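Local coordinates for protein TP_0956 (Treponema pallidum subsp. pallidum, PDB 3U64) that is a lipoprotein with tetratricopeptide-type helical repeats, probably serving as the protein-binding T component of a TRAP transporter, at residues A[56-70]-A[112-124]. Residues are numbered along the deposited sequence; the frame is centred on the assembly and turned at random.
Sequences EALHLQNPAHRGLSL and RGARYALSSLETA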
loop_
_atom_site.group_PDB
_atom_site.type_symbol
_atom_site.label_atom_id
_atom_site.label_comp_id
_atom_site.label_asym_id
_atom_site.label_seq_id
_atom_site.Cartn_x
_atom_site.Cartn_y
_atom_site.Cartn_z
ATOM N N GLU A 56 -1.778 3.562 15.904
ATOM C CA GLU A 56 -1.847 2.463 16.823
ATOM C C GLU A 56 -0.619 2.487 17.718
ATOM O O GLU A 56 -0.740 2.323 18.930
ATOM C CB GLU A 56 -1.959 1.145 16.062
ATOM C CG GLU A 56 -2.549 0.008 16.845
ATOM C CD GLU A 56 -2.813 -1.202 15.951
ATOM O OE1 GLU A 56 -2.484 -1.110 14.754
ATOM O OE2 GLU A 56 -3.347 -2.228 16.429
ATOM N N ALA A 57 0.559 2.696 17.128
ATOM C CA ALA A 57 1.794 2.734 17.910
ATOM C C ALA A 57 1.818 3.936 18.881
ATOM O O ALA A 57 2.232 3.815 20.035
ATOM C CB ALA A 57 3.022 2.744 16.994
ATOM N N LEU A 58 1.362 5.090 18.408
ATOM C CA LEU A 58 1.284 6.265 19.266
ATOM C C LEU A 58 0.380 5.982 20.453
ATOM O O LEU A 58 0.686 6.345 21.587
ATOM C CB LEU A 58 0.763 7.466 18.487
ATOM C CG LEU A 58 1.774 8.029 17.494
ATOM C CD1 LEU A 58 1.229 9.267 16.792
ATOM C CD2 LEU A 58 3.069 8.350 18.232
ATOM N N HIS A 59 -0.733 5.314 20.190
ATOM C CA HIS A 59 -1.670 5.012 21.250
ATOM C C HIS A 59 -1.057 4.119 22.325
ATOM O O HIS A 59 -1.311 4.305 23.512
ATOM C CB HIS A 59 -2.890 4.303 20.678
ATOM C CG HIS A 59 -3.674 3.548 21.701
ATOM N ND1 HIS A 59 -4.370 4.174 22.713
ATOM C CD2 HIS A 59 -3.869 2.220 21.878
ATOM C CE1 HIS A 59 -4.968 3.267 23.463
ATOM N NE2 HIS A 59 -4.680 2.071 22.978
ATOM N N LEU A 60 -0.275 3.130 21.908
ATOM C CA LEU A 60 0.262 2.147 22.850
ATOM C C LEU A 60 1.416 2.744 23.645
ATOM O O LEU A 60 1.710 2.339 24.762
ATOM C CB LEU A 60 0.679 0.878 22.110
ATOM C CG LEU A 60 -0.529 0.171 21.479
ATOM C CD1 LEU A 60 -0.094 -1.026 20.631
ATOM C CD2 LEU A 60 -1.557 -0.260 22.538
ATOM N N GLN A 61 2.035 3.747 23.051
ATOM C CA GLN A 61 3.105 4.483 23.674
ATOM C C GLN A 61 2.559 5.532 24.658
ATOM O O GLN A 61 3.279 5.990 25.543
ATOM C CB GLN A 61 3.896 5.157 22.561
ATOM C CG GLN A 61 5.104 5.943 22.981
ATOM C CD GLN A 61 5.773 6.581 21.783
ATOM O OE1 GLN A 61 6.467 5.906 21.019
ATOM N NE2 GLN A 61 5.543 7.881 21.589
ATOM N N ASN A 62 1.291 5.915 24.496
ATOM C CA ASN A 62 0.655 6.909 25.373
ATOM C C ASN A 62 -0.775 6.533 25.758
ATOM O O ASN A 62 -1.711 7.265 25.434
ATOM C CB ASN A 62 0.613 8.285 24.700
ATOM C CG ASN A 62 1.960 8.729 24.184
ATOM O OD1 ASN A 62 2.390 8.312 23.107
ATOM N ND2 ASN A 62 2.633 9.591 24.942
ATOM N N PRO A 63 -0.942 5.418 26.483
ATOM C CA PRO A 63 -2.264 4.806 26.675
ATOM C C PRO A 63 -3.267 5.691 27.430
ATOM O O PRO A 63 -4.459 5.363 27.434
ATOM C CB PRO A 63 -1.953 3.531 27.477
ATOM C CG PRO A 63 -0.403 3.401 27.472
ATOM C CD PRO A 63 0.088 4.798 27.336
ATOM N N ALA A 64 -2.809 6.785 28.041
ATOM C CA ALA A 64 -3.702 7.660 28.818
ATOM C C ALA A 64 -4.144 8.855 28.000
ATOM O O ALA A 64 -4.896 9.709 28.481
ATOM C CB ALA A 64 -3.041 8.127 30.095
ATOM N N HIS A 65 -3.678 8.924 26.761
ATOM C CA HIS A 65 -4.135 9.985 25.881
ATOM C C HIS A 65 -5.477 9.557 25.284
ATOM O O HIS A 65 -5.550 8.655 24.438
ATOM C CB HIS A 65 -3.115 10.294 24.784
ATOM C CG HIS A 65 -3.332 11.622 24.137
ATOM N ND1 HIS A 65 -4.360 11.858 23.246
ATOM C CD2 HIS A 65 -2.677 12.799 24.275
ATOM C CE1 HIS A 65 -4.315 13.117 22.851
ATOM N NE2 HIS A 65 -3.308 13.712 23.462
ATOM N N ARG A 66 -6.537 10.206 25.745
ATOM C CA ARG A 66 -7.883 9.845 25.343
ATOM C C ARG A 66 -8.129 10.132 23.867
ATOM O O ARG A 66 -8.755 9.331 23.172
ATOM C CB ARG A 66 -8.896 10.572 26.208
ATOM C CG ARG A 66 -8.823 10.170 27.685
ATOM C CD ARG A 66 -10.028 10.727 28.401
ATOM N NE ARG A 66 -11.265 10.223 27.811
ATOM C CZ ARG A 66 -12.479 10.667 28.120
ATOM N NH1 ARG A 66 -12.614 11.642 29.009
ATOM N NH2 ARG A 66 -13.557 10.145 27.535
ATOM N N GLY A 67 -7.624 11.271 23.395
ATOM C CA GLY A 67 -7.742 11.628 21.997
ATOM C C GLY A 67 -7.149 10.577 21.058
ATOM O O GLY A 67 -7.730 10.267 20.005
ATOM N N LEU A 68 -5.994 10.028 21.437
ATOM C CA LEU A 68 -5.307 9.028 20.615
ATOM C C LEU A 68 -6.056 7.702 20.617
ATOM O O LEU A 68 -6.175 7.052 19.578
ATOM C CB LEU A 68 -3.857 8.817 21.077
ATOM C CG LEU A 68 -2.806 9.604 20.302
ATOM C CD1 LEU A 68 -1.409 9.341 20.868
ATOM C CD2 LEU A 68 -2.881 9.216 18.843
ATOM N N SER A 69 -6.526 7.296 21.794
ATOM C CA SER A 69 -7.408 6.138 21.920
ATOM C C SER A 69 -8.579 6.242 20.971
ATOM O O SER A 69 -8.825 5.326 20.183
ATOM C CB SER A 69 -7.919 5.989 23.357
ATOM O OG SER A 69 -6.898 5.454 24.190
ATOM N N LEU A 70 -9.307 7.356 21.041
ATOM C CA LEU A 70 -10.464 7.564 20.172
ATOM C C LEU A 70 -10.067 7.584 18.701
ATOM O O LEU A 70 -10.699 6.920 17.867
ATOM C CB LEU A 70 -11.203 8.859 20.535
ATOM C CG LEU A 70 -12.474 9.163 19.717
ATOM C CD1 LEU A 70 -13.364 7.922 19.588
ATOM C CD2 LEU A 70 -13.286 10.361 20.274
ATOM N N ARG A 112 -11.594 -4.516 17.177
ATOM C CA ARG A 112 -10.328 -3.922 17.611
ATOM C C ARG A 112 -10.533 -2.419 17.741
ATOM O O ARG A 112 -10.080 -1.805 18.707
ATOM C CB ARG A 112 -9.191 -4.234 16.625
ATOM C CG ARG A 112 -7.826 -3.616 16.989
ATOM C CD ARG A 112 -6.834 -3.669 15.823
ATOM N NE ARG A 112 -6.586 -5.045 15.392
ATOM C CZ ARG A 112 -5.717 -5.404 14.449
ATOM N NH1 ARG A 112 -4.988 -4.497 13.822
ATOM N NH2 ARG A 112 -5.578 -6.678 14.132
ATOM N N GLY A 113 -11.217 -1.839 16.752
ATOM C CA GLY A 113 -11.542 -0.424 16.754
ATOM C C GLY A 113 -12.394 -0.053 17.953
ATOM O O GLY A 113 -12.102 0.919 18.656
ATOM N N ALA A 114 -13.436 -0.836 18.221
ATOM C CA ALA A 114 -14.307 -0.517 19.359
ATOM C C ALA A 114 -13.551 -0.572 20.678
ATOM O O ALA A 114 -13.779 0.254 21.564
ATOM C CB ALA A 114 -15.507 -1.427 19.408
ATOM N N ARG A 115 -12.647 -1.545 20.798
ATOM C CA ARG A 115 -11.896 -1.753 22.028
ATOM C C ARG A 115 -10.843 -0.663 22.250
ATOM O O ARG A 115 -10.556 -0.284 23.390
ATOM C CB ARG A 115 -11.232 -3.136 22.027
ATOM C CG ARG A 115 -12.226 -4.275 22.090
ATOM C CD ARG A 115 -11.565 -5.652 22.074
ATOM N NE ARG A 115 -12.527 -6.656 21.621
ATOM C CZ ARG A 115 -12.358 -7.969 21.727
ATOM N NH1 ARG A 115 -11.254 -8.453 22.289
ATOM N NH2 ARG A 115 -13.299 -8.796 21.283
ATOM N N TYR A 116 -10.242 -0.193 21.160
ATOM C CA TYR A 116 -9.339 0.947 21.236
ATOM C C TYR A 116 -10.075 2.196 21.733
ATOM O O TYR A 116 -9.575 2.903 22.603
ATOM C CB TYR A 116 -8.694 1.220 19.875
ATOM C CG TYR A 116 -7.485 0.365 19.587
ATOM C CD1 TYR A 116 -6.679 -0.110 20.613
ATOM C CD2 TYR A 116 -7.137 0.050 18.286
ATOM C CE1 TYR A 116 -5.558 -0.901 20.341
ATOM C CE2 TYR A 116 -6.026 -0.728 18.004
ATOM C CZ TYR A 116 -5.243 -1.197 19.025
ATOM O OH TYR A 116 -4.145 -1.964 18.722
ATOM N N ALA A 117 -11.263 2.465 21.192
ATOM C CA ALA A 117 -12.018 3.661 21.594
ATOM C C ALA A 117 -12.497 3.525 23.032
ATOM O O ALA A 117 -12.500 4.493 23.810
ATOM C CB ALA A 117 -13.198 3.930 20.644
ATOM N N LEU A 118 -12.880 2.308 23.392
ATOM C CA LEU A 118 -13.337 2.028 24.749
ATOM C C LEU A 118 -12.243 2.363 25.776
ATOM O O LEU A 118 -12.541 2.673 26.932
ATOM C CB LEU A 118 -13.742 0.562 24.857
ATOM C CG LEU A 118 -14.196 0.022 26.210
ATOM C CD1 LEU A 118 -15.428 0.790 26.713
ATOM C CD2 LEU A 118 -14.478 -1.473 26.099
ATOM N N SER A 119 -10.972 2.329 25.372
ATOM C CA SER A 119 -9.927 2.628 26.358
ATOM C C SER A 119 -9.903 4.117 26.715
ATOM O O SER A 119 -9.403 4.497 27.766
ATOM C CB SER A 119 -8.550 2.081 25.969
ATOM O OG SER A 119 -8.093 2.637 24.755
ATOM N N SER A 120 -10.475 4.955 25.854
ATOM C CA SER A 120 -10.713 6.350 26.216
ATOM C C SER A 120 -11.684 6.439 27.405
ATOM O O SER A 120 -11.423 7.172 28.351
ATOM C CB SER A 120 -11.209 7.163 25.013
ATOM O OG SER A 120 -11.933 8.321 25.408
ATOM N N LEU A 121 -12.785 5.681 27.376
ATOM C CA LEU A 121 -13.691 5.617 28.533
ATOM C C LEU A 121 -13.019 4.986 29.754
ATOM O O LEU A 121 -13.181 5.467 30.884
ATOM C CB LEU A 121 -15.015 4.905 28.190
ATOM C CG LEU A 121 -15.875 5.749 27.231
ATOM C CD1 LEU A 121 -17.020 4.983 26.608
ATOM C CD2 LEU A 121 -16.387 6.988 27.929
ATOM N N GLU A 122 -12.240 3.935 29.534
ATOM C CA GLU A 122 -11.558 3.275 30.640
ATOM C C GLU A 122 -10.539 4.188 31.337
ATOM O O GLU A 122 -10.350 4.117 32.557
ATOM C CB GLU A 122 -10.876 1.984 30.181
ATOM C CG GLU A 122 -10.226 1.200 31.337
ATOM C CD GLU A 122 -11.257 0.548 32.257
ATOM O OE1 GLU A 122 -12.442 0.457 31.862
ATOM O OE2 GLU A 122 -10.885 0.123 33.377
ATOM N N THR A 123 -9.875 5.029 30.560
ATOM C CA THR A 123 -8.923 6.005 31.092
ATOM C C THR A 123 -9.651 7.043 31.941
ATOM O O THR A 123 -9.187 7.414 33.017
ATOM C CB THR A 123 -8.173 6.736 29.945
ATOM O OG1 THR A 123 -7.178 5.868 29.394
ATOM C CG2 THR A 123 -7.498 7.994 30.449
ATOM N N ALA A 124 -10.798 7.503 31.448
ATOM C CA ALA A 124 -11.583 8.526 32.133
ATOM C C ALA A 124 -12.294 8.010 33.382
ATOM O O ALA A 124 -12.534 8.773 34.326
ATOM C CB ALA A 124 -12.593 9.147 31.183
HETATM O O HOH W 1 -6.881 6.562 26.684
#
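Ala124 CB sits over one face of the Arg66 guanidinium, offset toward the rim, 3.3 Å from Arg66 NH1, while Ser120 OG lies at its edge, in plane. Around it a helical hairpin of this TPR-like all-helical fold meets the next helix: 66-70 runs nearly antiparallel to 112-124, axes 7.4 Å apart at 160°, and helix 56-61 stands farther back. Arg66 enters as a knob among Ser120, Leu121, Thr123 and Ala124. Arg66 bends at chi3 (59°) and comes side-on to Ser120, where Arg66 NE (3.1 Å) and NH2 (3.2 Å) both donate to Ser120 OG; NH2 also pairs with Asp151, and Ser120 OG bonds Thr154 of helix 152-166.

At the other end, Glu56 OE2 lies in the plane of the Tyr116 ring, at its edge, and accepts from Tyr116 OH; the modelled 2.4 Å between them is suspiciously short, its exact length doubtful. The carboxylate is turned 79° from the ring. Lys53 and Tyr76 hold OE1, whereas Arg112 reaches Glu38 and Asp39 of the second subunit. His59 packs obliquely on Tyr116, centroids 5.2 Å apart. Between these ends, a water joins Pro63 O, Ser69 OG and Thr123 OG1, and Ser119 OG turns back to donate to Tyr116 O at 2.6 Å.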